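Local coordinates for putative lipoprotein (Campylobacter jejuni subsp. jejuni, PDB 2G5G) that binds heme as a cofacial pair with tyrosine ligation, coupled to dimerization, and probably takes part in bacterial heme transport, at residues Val207-Val212 with Gln235-Ser240; Glu49-Val54 with Lys116-Lys121. All coordinates share one frame; numbering follows the deposited sequence.

From the N terminus, past two short strands and helix 32-39, strand 44-49 leads into the 49-54 loop. Some sixty residues later, 116-121 returns to that loop and closes interaction 2. The chain between them holds helix 54-73, strand 78-82 and helices 90-98 and 108-111. Interaction 1 opens afterwards and joins the end of helix 187-210 to the residues that follow helix 230-236, with strand 214-220 in between. The two closed loops follow in series and neither nest nor cross. The centres of interactions 1 and 2 lie about 27 Å apart, on opposite sides of the chain's centre. Both are surface contacts; Trp118 of interaction 2 lies close to a bound heme, and interaction 1 ties two helix ends together.

Interaction 1 (Val207-Val212 with Gln235-Ser240); sequences VLVHHV and QDFKSS
Val209 and His210 meet Phe237 and Ser239 in a small surface contact, mostly apolar and aromatic. It joins the C-terminal end of helix 187-210 to the turn after helix 230-236. That helix finishes in a Schellman motif, with Lys238 at positive phi. Val209 points both methyls at Phe237 CB, with CG2 at 3.9 Å. CG2 also rests on Ser239 CB, 4.1 Å away. With chi1 at -62°, the His210 ring lies beside its backbone N, from where CE1 comes within 4.1 Å of Phe237 CE1. This is an edge-to-face pair: the His210 edge meets the Phe237 face, with planes at 84° and centroids 5.6 Å apart. Val209 CG1 sits over the centre of one His210 face. His210 ND1 bonds back to Asp206 O, which would limit the rotation of the ring. Phe237 also packs on Arg202 and Ala205, further back along helix 187-210. One water bridges the segments, donating to Val209 O (2.7 Å) and hydrogen-bonding Ser239 OG (2.6 Å). Ser239 OG also bonds Lys241 N, and Lys241 NZ reaches Leu208 O and His211 O at the helix end. No hydrogen bond joins the two segments directly; packing, one T-shaped pair and one bridging water make up their contact.

Interaction 2 (Glu49-Val54 with Lys116-Lys121); sequences EKHDEV and KVWKWK
His51 and Trp118 make up the whole touch between these two loops. The edge of the Trp118 six-membered ring faces the flat side of His51. Trp118 CZ3 stands over that face, offset toward the rim, and lies 3.4 Å from His51 ND1. Trp118 CH2 follows at 3.8 Å from His51 CE1. The planes are at 75° and the centroids 4.9 Å apart, a T-shaped stack. A hydrogen bond within its own loop also holds the His51 ring. Its ND1 donates to Glu49 OE2 at 2.6 Å, on the anti side of the carboxylate and tilted from the imidazole plane. Glu49 OE2 has a second partner in Tyr123 OH, and Glu49 OE1 pairs with Lys57. The carboxylate may polarise the imidazole, although Lys57 would offset part of its charge.

Beyond this pair the contact is loose. Lys119 and Lys121 belong to the exposed side and do not touch the 49-54 loop. Within the 49-54 loop, and without touching 116-121, Lys50 NZ makes salt bridges to Asp52 OD1 (2.7 Å) and Glu53 OE1 (3.2 Å), across a type I turn.

Glu83 and Met84, just past strand 78-82, pack on Trp118, whose side chain is about 6 Å from bound heme. The contact thus joins the exit of strand 44-49, where Glu53 occupies the N-cap position of helix 54-73, to the loop leading into helix 124-131.

Interaction 1 (Val207-Val212 with Gln235-Ser240)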
ATOM      1  N   VAL A 207      -6.518   3.148 -23.967  1.00 22.10           N
ATOM      2  CA  VAL A 207      -6.965   1.879 -24.566  1.00 22.14           C
ATOM      3  C   VAL A 207      -8.243   2.111 -25.399  1.00 21.68           C
ATOM      4  O   VAL A 207      -8.377   1.592 -26.541  1.00 19.89           O
ATOM      5  CB  VAL A 207      -7.153   0.756 -23.483  1.00 22.65           C
ATOM      6  CG1 VAL A 207      -7.822  -0.500 -24.043  1.00 22.32           C
ATOM      7  CG2 VAL A 207      -5.802   0.411 -22.782  1.00 24.64           C
ATOM      8  N   LEU A 208      -9.149   2.923 -24.866  1.00 19.91           N
ATOM      9  CA  LEU A 208     -10.470   3.089 -25.495  1.00 20.37           C
ATOM     10  C   LEU A 208     -10.385   3.977 -26.740  1.00 19.91           C
ATOM     11  O   LEU A 208     -10.997   3.704 -27.780  1.00 20.55           O
ATOM     12  CB  LEU A 208     -11.468   3.648 -24.471  1.00 20.19           C
ATOM     13  CG  LEU A 208     -11.737   2.751 -23.255  1.00 19.00           C
ATOM     14  CD1 LEU A 208     -12.628   3.456 -22.226  1.00 18.80           C
ATOM     15  CD2 LEU A 208     -12.385   1.400 -23.690  1.00 18.95           C
ATOM     16  N   VAL A 209      -9.579   5.014 -26.630  1.00 20.61           N
ATOM     17  CA  VAL A 209      -9.421   6.006 -27.665  1.00 21.11           C
ATOM     18  C   VAL A 209      -8.777   5.394 -28.918  1.00 21.13           C
ATOM     19  O   VAL A 209      -9.137   5.752 -30.040  1.00 21.69           O
ATOM     20  CB  VAL A 209      -8.563   7.154 -27.120  1.00 21.49           C
ATOM     21  CG1 VAL A 209      -7.880   7.946 -28.245  1.00 21.05           C
ATOM     22  CG2 VAL A 209      -9.436   8.065 -26.257  1.00 20.54           C
ATOM     23  N   HIS A 210      -7.830   4.487 -28.710  1.00 20.15           N
ATOM     24  CA  HIS A 210      -7.100   3.923 -29.849  1.00 20.85           C
ATOM     25  C   HIS A 210      -7.689   2.661 -30.436  1.00 20.31           C
ATOM     26  O   HIS A 210      -7.221   2.197 -31.472  1.00 19.39           O
ATOM     27  CB  HIS A 210      -5.602   3.788 -29.527  1.00 19.51           C
ATOM     28  CG  HIS A 210      -4.969   5.115 -29.247  1.00 22.76           C
ATOM     29  ND1 HIS A 210      -4.741   5.576 -27.965  1.00 19.30           N
ATOM     30  CD2 HIS A 210      -4.563   6.102 -30.084  1.00 23.65           C
ATOM     31  CE1 HIS A 210      -4.201   6.781 -28.028  1.00 23.97           C
ATOM     32  NE2 HIS A 210      -4.095   7.129 -29.299  1.00 25.54           N
ATOM     33  N   HIS A 211      -8.727   2.119 -29.810  1.00 19.91           N
ATOM     34  CA  HIS A 211      -9.283   0.857 -30.264  1.00 20.52           C
ATOM     35  C   HIS A 211     -10.038   1.014 -31.593  1.00 20.21           C
ATOM     36  O   HIS A 211     -10.781   1.980 -31.783  1.00 20.77           O
ATOM     37  CB  HIS A 211     -10.199   0.229 -29.216  1.00 20.88           C
ATOM     38  CG  HIS A 211     -10.434  -1.221 -29.458  1.00 20.33           C
ATOM     39  ND1 HIS A 211      -9.397  -2.128 -29.555  1.00 22.08           N
ATOM     40  CD2 HIS A 211     -11.574  -1.922 -29.652  1.00 19.77           C
ATOM     41  CE1 HIS A 211      -9.894  -3.327 -29.809  1.00 21.48           C
ATOM     42  NE2 HIS A 211     -11.213  -3.229 -29.877  1.00 21.80           N
ATOM     43  N   VAL A 212      -9.867   0.052 -32.499  1.00 20.92           N
ATOM     44  CA  VAL A 212     -10.463   0.207 -33.862  1.00 21.65           C
ATOM     45  C   VAL A 212     -11.920  -0.270 -34.007  1.00 21.15           C
ATOM     46  O   VAL A 212     -12.554  -0.022 -35.039  1.00 22.66           O
ATOM     47  CB  VAL A 212      -9.578  -0.450 -34.937  1.00 22.05           C
ATOM     48  CG1 VAL A 212      -8.223   0.270 -34.985  1.00 22.60           C
ATOM     49  CG2 VAL A 212      -9.416  -1.945 -34.678  1.00 23.68           C
ATOM     50  N   GLN A 235     -11.410  13.226 -23.640  1.00 22.36           N
ATOM     51  CA  GLN A 235     -11.443  14.588 -24.188  1.00 23.32           C
ATOM     52  C   GLN A 235     -10.059  15.130 -24.444  1.00 23.11           C
ATOM     53  O   GLN A 235      -9.811  15.716 -25.506  1.00 22.60           O
ATOM     54  CB  GLN A 235     -12.137  15.565 -23.221  1.00 22.42           C
ATOM     55  CG  GLN A 235     -13.619  15.312 -23.034  1.00 25.78           C
ATOM     56  CD  GLN A 235     -14.263  16.356 -22.122  1.00 27.62           C
ATOM     57  OE1 GLN A 235     -14.918  16.005 -21.141  1.00 35.92           O
ATOM     58  NE2 GLN A 235     -14.083  17.644 -22.449  1.00 28.03           N
ATOM     59  N   ASP A 236      -9.167  14.961 -23.451  1.00 22.88           N
ATOM     60  CA  ASP A 236      -7.763  15.418 -23.548  1.00 23.20           C
ATOM     61  C   ASP A 236      -6.990  14.692 -24.645  1.00 23.57           C
ATOM     62  O   ASP A 236      -6.078  15.290 -25.248  1.00 24.53           O
ATOM     63  CB  ASP A 236      -7.019  15.291 -22.208  1.00 21.61           C
ATOM     64  CG  ASP A 236      -7.338  16.450 -21.219  1.00 23.88           C
ATOM     65  OD1 ASP A 236      -7.968  17.456 -21.614  1.00 23.78           O
ATOM     66  OD2 ASP A 236      -6.938  16.334 -20.038  1.00 24.97           O
ATOM     67  N   PHE A 237      -7.334  13.428 -24.918  1.00 22.97           N
ATOM     68  CA  PHE A 237      -6.781  12.718 -26.085  1.00 22.99           C
ATOM     69  C   PHE A 237      -7.253  13.278 -27.459  1.00 23.49           C
ATOM     70  O   PHE A 237      -6.759  12.833 -28.507  1.00 24.11           O
ATOM     71  CB  PHE A 237      -7.068  11.186 -26.006  1.00 22.70           C
ATOM     72  CG  PHE A 237      -6.021  10.375 -25.240  1.00 23.81           C
ATOM     73  CD1 PHE A 237      -4.719  10.244 -25.719  1.00 24.92           C
ATOM     74  CD2 PHE A 237      -6.351   9.720 -24.057  1.00 25.04           C
ATOM     75  CE1 PHE A 237      -3.791   9.509 -25.018  1.00 24.39           C
ATOM     76  CE2 PHE A 237      -5.427   8.968 -23.360  1.00 23.84           C
ATOM     77  CZ  PHE A 237      -4.142   8.860 -23.838  1.00 24.79           C
ATOM     78  N   LYS A 238      -8.222  14.198 -27.442  1.00 22.34           N
ATOM     79  CA  LYS A 238      -8.839  14.809 -28.635  1.00 23.01           C
ATOM     80  C   LYS A 238      -9.523  13.755 -29.522  1.00 22.79           C
ATOM     81  O   LYS A 238      -9.426  13.816 -30.735  1.00 22.03           O
ATOM     82  CB  LYS A 238      -7.819  15.662 -29.436  1.00 23.33           C
ATOM     83  CG  LYS A 238      -7.006  16.602 -28.556  1.00 26.93           C
ATOM     84  CD  LYS A 238      -7.620  17.974 -28.516  1.00 35.47           C
ATOM     85  CE  LYS A 238      -6.716  18.974 -29.246  1.00 39.94           C
ATOM     86  NZ  LYS A 238      -7.402  20.279 -29.620  1.00 42.50           N
ATOM     87  N   SER A 239     -10.220  12.807 -28.898  1.00 22.39           N
ATOM     88  CA  SER A 239     -11.004  11.818 -29.627  1.00 22.79           C
ATOM     89  C   SER A 239     -12.263  12.464 -30.210  1.00 22.67           C
ATOM     90  O   SER A 239     -12.924  13.256 -29.538  1.00 23.12           O
ATOM     91  CB  SER A 239     -11.422  10.691 -28.694  1.00 23.16           C
ATOM     92  OG  SER A 239     -12.071   9.666 -29.445  1.00 21.79           O
ATOM     93  N   SER A 240     -12.603  12.124 -31.458  1.00 21.86           N
ATOM     94  CA  SER A 240     -13.926  12.460 -31.982  1.00 22.38           C
ATOM     95  C   SER A 240     -14.938  11.305 -31.864  1.00 20.90           C
ATOM     96  O   SER A 240     -16.055  11.426 -32.361  1.00 20.88           O
ATOM     97  CB  SER A 240     -13.865  12.929 -33.426  1.00 22.88           C
ATOM     98  OG  SER A 240     -13.361  14.247 -33.490  1.00 28.01           O
TER
HETATM   99  O   HOH W   1     -10.322   8.115 -30.664  1.00 19.50           O

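Interaction 2 (Glu49-Val54 with Lys116-Lys121)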
ATOM      1  N   GLU A  49     -19.877   0.435 -12.297  1.00 23.05           N
ATOM      2  CA  GLU A  49     -20.406  -0.535 -11.346  1.00 23.56           C
ATOM      3  C   GLU A  49     -19.869  -0.299  -9.919  1.00 24.44           C
ATOM      4  O   GLU A  49     -18.862   0.388  -9.716  1.00 24.96           O
ATOM      5  CB  GLU A  49     -20.071  -1.970 -11.790  1.00 23.88           C
ATOM      6  CG  GLU A  49     -18.564  -2.285 -11.707  1.00 22.10           C
ATOM      7  CD  GLU A  49     -18.241  -3.782 -11.458  1.00 23.57           C
ATOM      8  OE1 GLU A  49     -19.127  -4.649 -11.560  1.00 24.29           O
ATOM      9  OE2 GLU A  49     -17.075  -4.061 -11.143  1.00 22.28           O
ATOM     10  N   LYS A  50     -20.575  -0.870  -8.950  1.00 26.26           N
ATOM     11  CA  LYS A  50     -20.038  -1.070  -7.603  1.00 28.68           C
ATOM     12  C   LYS A  50     -19.556  -2.544  -7.586  1.00 29.39           C
ATOM     13  O   LYS A  50     -20.349  -3.446  -7.858  1.00 28.39           O
ATOM     14  CB  LYS A  50     -21.147  -0.839  -6.574  1.00 29.17           C
ATOM     15  CG  LYS A  50     -20.692  -0.923  -5.099  1.00 30.31           C
ATOM     16  CD  LYS A  50     -21.877  -0.625  -4.177  1.00 29.82           C
ATOM     17  CE  LYS A  50     -21.498  -0.802  -2.702  1.00 32.08           C
ATOM     18  NZ  LYS A  50     -21.617  -2.232  -2.288  1.00 31.75           N
ATOM     19  N   HIS A  51     -18.280  -2.760  -7.266  1.00 30.92           N
ATOM     20  CA  HIS A  51     -17.595  -4.036  -7.573  1.00 33.97           C
ATOM     21  C   HIS A  51     -18.151  -5.303  -6.903  1.00 35.05           C
ATOM     22  O   HIS A  51     -17.950  -6.413  -7.406  1.00 36.11           O
ATOM     23  CB  HIS A  51     -16.082  -3.904  -7.357  1.00 33.60           C
ATOM     24  CG  HIS A  51     -15.434  -2.839  -8.197  1.00 36.94           C
ATOM     25  ND1 HIS A  51     -15.386  -2.892  -9.579  1.00 39.42           N
ATOM     26  CD2 HIS A  51     -14.799  -1.694  -7.849  1.00 37.23           C
ATOM     27  CE1 HIS A  51     -14.750  -1.828 -10.041  1.00 35.98           C
ATOM     28  NE2 HIS A  51     -14.397  -1.081  -9.012  1.00 39.72           N
ATOM     29  N   ASP A  52     -18.895  -5.137  -5.804  1.00 35.86           N
ATOM     30  CA  ASP A  52     -19.428  -6.285  -5.059  1.00 37.11           C
ATOM     31  C   ASP A  52     -20.942  -6.342  -5.111  1.00 37.45           C
ATOM     32  O   ASP A  52     -21.561  -7.086  -4.349  1.00 38.13           O
ATOM     33  CB  ASP A  52     -18.950  -6.272  -3.588  1.00 37.92           C
ATOM     34  CG  ASP A  52     -19.273  -4.959  -2.854  1.00 39.52           C
ATOM     35  OD1 ASP A  52     -20.052  -4.132  -3.379  1.00 42.75           O
ATOM     36  OD2 ASP A  52     -18.735  -4.744  -1.739  1.00 41.60           O
ATOM     37  N   GLU A  53     -21.542  -5.560  -6.012  1.00 37.06           N
ATOM     38  CA  GLU A  53     -22.992  -5.413  -6.057  1.00 36.63           C
ATOM     39  C   GLU A  53     -23.659  -6.391  -7.029  1.00 36.51           C
ATOM     40  O   GLU A  53     -23.455  -6.327  -8.255  1.00 36.28           O
ATOM     41  CB  GLU A  53     -23.346  -3.946  -6.381  1.00 37.00           C
ATOM     42  CG  GLU A  53     -24.745  -3.506  -6.023  1.00 37.41           C
ATOM     43  CD  GLU A  53     -25.065  -3.671  -4.537  1.00 37.87           C
ATOM     44  OE1 GLU A  53     -24.240  -3.312  -3.664  1.00 36.13           O
ATOM     45  OE2 GLU A  53     -26.156  -4.183  -4.279  1.00 40.08           O
ATOM     46  N   VAL A  54     -24.464  -7.298  -6.485  1.00 35.28           N
ATOM     47  CA  VAL A  54     -25.001  -8.413  -7.273  1.00 35.64           C
ATOM     48  C   VAL A  54     -25.939  -7.985  -8.407  1.00 34.56           C
ATOM     49  O   VAL A  54     -25.877  -8.538  -9.511  1.00 34.53           O
ATOM     50  CB  VAL A  54     -25.709  -9.478  -6.370  1.00 35.87           C
ATOM     51  CG1 VAL A  54     -26.454 -10.498  -7.224  1.00 36.84           C
ATOM     52  CG2 VAL A  54     -24.700 -10.178  -5.482  1.00 35.77           C
ATOM     53  N   LYS A 116      -6.323 -12.073  -8.725  1.00 46.44           N
ATOM     54  CA  LYS A 116      -7.233 -12.441  -7.645  1.00 46.45           C
ATOM     55  C   LYS A 116      -7.615 -11.293  -6.708  1.00 45.65           C
ATOM     56  O   LYS A 116      -8.549 -11.439  -5.921  1.00 45.64           O
ATOM     57  CB  LYS A 116      -6.783 -13.704  -6.903  1.00 46.80           C
ATOM     58  CG  LYS A 116      -7.423 -14.983  -7.478  1.00 48.60           C
ATOM     59  CD  LYS A 116      -7.027 -15.232  -8.943  1.00 49.75           C
ATOM     60  CE  LYS A 116      -7.957 -16.217  -9.621  1.00 51.51           C
ATOM     61  NZ  LYS A 116      -9.369 -15.714  -9.701  1.00 53.37           N
ATOM     62  N   VAL A 117      -6.939 -10.145  -6.832  1.00 45.14           N
ATOM     63  CA  VAL A 117      -7.468  -8.902  -6.231  1.00 44.17           C
ATOM     64  C   VAL A 117      -8.942  -8.631  -6.627  1.00 43.35           C
ATOM     65  O   VAL A 117      -9.672  -7.968  -5.885  1.00 43.23           O
ATOM     66  CB  VAL A 117      -6.562  -7.644  -6.465  1.00 44.72           C
ATOM     67  CG1 VAL A 117      -5.164  -7.907  -5.979  1.00 44.82           C
ATOM     68  CG2 VAL A 117      -6.538  -7.206  -7.919  1.00 44.84           C
ATOM     69  N   TRP A 118      -9.368  -9.179  -7.773  1.00 41.68           N
ATOM     70  CA  TRP A 118     -10.743  -9.083  -8.250  1.00 40.27           C
ATOM     71  C   TRP A 118     -11.411 -10.424  -8.009  1.00 40.86           C
ATOM     72  O   TRP A 118     -11.054 -11.411  -8.649  1.00 41.01           O
ATOM     73  CB  TRP A 118     -10.765  -8.723  -9.747  1.00 38.22           C
ATOM     74  CG  TRP A 118     -10.102  -7.412 -10.048  1.00 36.05           C
ATOM     75  CD1 TRP A 118      -8.821  -7.212 -10.455  1.00 34.14           C
ATOM     76  CD2 TRP A 118     -10.703  -6.112  -9.944  1.00 34.31           C
ATOM     77  NE1 TRP A 118      -8.580  -5.867 -10.608  1.00 33.77           N
ATOM     78  CE2 TRP A 118      -9.721  -5.171 -10.295  1.00 33.93           C
ATOM     79  CE3 TRP A 118     -11.985  -5.659  -9.591  1.00 34.65           C
ATOM     80  CZ2 TRP A 118      -9.977  -3.790 -10.326  1.00 35.11           C
ATOM     81  CZ3 TRP A 118     -12.239  -4.287  -9.609  1.00 34.39           C
ATOM     82  CH2 TRP A 118     -11.233  -3.372  -9.975  1.00 34.65           C
ATOM     83  N   LYS A 119     -12.378 -10.471  -7.093  1.00 41.20           N
ATOM     84  CA  LYS A 119     -13.001 -11.751  -6.713  1.00 42.58           C
ATOM     85  C   LYS A 119     -13.762 -12.378  -7.871  1.00 41.97           C
ATOM     86  O   LYS A 119     -14.802 -11.848  -8.296  1.00 41.86           O
ATOM     87  CB  LYS A 119     -13.952 -11.608  -5.511  1.00 42.20           C
ATOM     88  CG  LYS A 119     -13.278 -11.216  -4.218  1.00 44.94           C
ATOM     89  CD  LYS A 119     -14.309 -10.898  -3.135  1.00 44.79           C
ATOM     90  CE  LYS A 119     -13.604 -10.556  -1.816  1.00 49.83           C
ATOM     91  NZ  LYS A 119     -14.570 -10.318  -0.689  1.00 50.89           N
ATOM     92  N   TRP A 120     -13.272 -13.529  -8.337  1.00 41.05           N
ATOM     93  CA  TRP A 120     -13.824 -14.182  -9.508  1.00 40.72           C
ATOM     94  C   TRP A 120     -15.333 -14.314  -9.441  1.00 40.75           C
ATOM     95  O   TRP A 120     -16.011 -14.120 -10.453  1.00 40.62           O
ATOM     96  CB  TRP A 120     -13.154 -15.546  -9.778  1.00 41.16           C
ATOM     97  CG  TRP A 120     -13.724 -16.256 -10.987  1.00 41.03           C
ATOM     98  CD1 TRP A 120     -14.402 -17.444 -11.001  1.00 41.74           C
ATOM     99  CD2 TRP A 120     -13.676 -15.804 -12.354  1.00 41.69           C
ATOM    100  NE1 TRP A 120     -14.791 -17.759 -12.294  1.00 41.90           N
ATOM    101  CE2 TRP A 120     -14.349 -16.774 -13.142  1.00 42.31           C
ATOM    102  CE3 TRP A 120     -13.122 -14.676 -12.993  1.00 41.30           C
ATOM    103  CZ2 TRP A 120     -14.485 -16.647 -14.536  1.00 40.80           C
ATOM    104  CZ3 TRP A 120     -13.260 -14.554 -14.373  1.00 40.40           C
ATOM    105  CH2 TRP A 120     -13.935 -15.536 -15.126  1.00 41.09           C
ATOM    106  N   LYS A 121     -15.850 -14.626  -8.248  1.00 40.69           N
ATOM    107  CA  LYS A 121     -17.293 -14.761  -7.993  1.00 40.96           C
ATOM    108  C   LYS A 121     -18.095 -13.572  -8.519  1.00 39.16           C
ATOM    109  O   LYS A 121     -19.198 -13.731  -9.066  1.00 39.40           O
ATOM    110  CB  LYS A 121     -17.558 -14.929  -6.478  1.00 41.00           C
ATOM    111  CG  LYS A 121     -18.994 -14.540  -6.039  1.00 43.04           C
ATOM    112  CD  LYS A 121     -19.451 -15.260  -4.757  1.00 43.94           C
ATOM    113  CE  LYS A 121     -20.029 -16.646  -5.098  1.00 46.88           C
ATOM    114  NZ  LYS A 121     -19.671 -17.676  -4.077  1.00 49.50           N
TER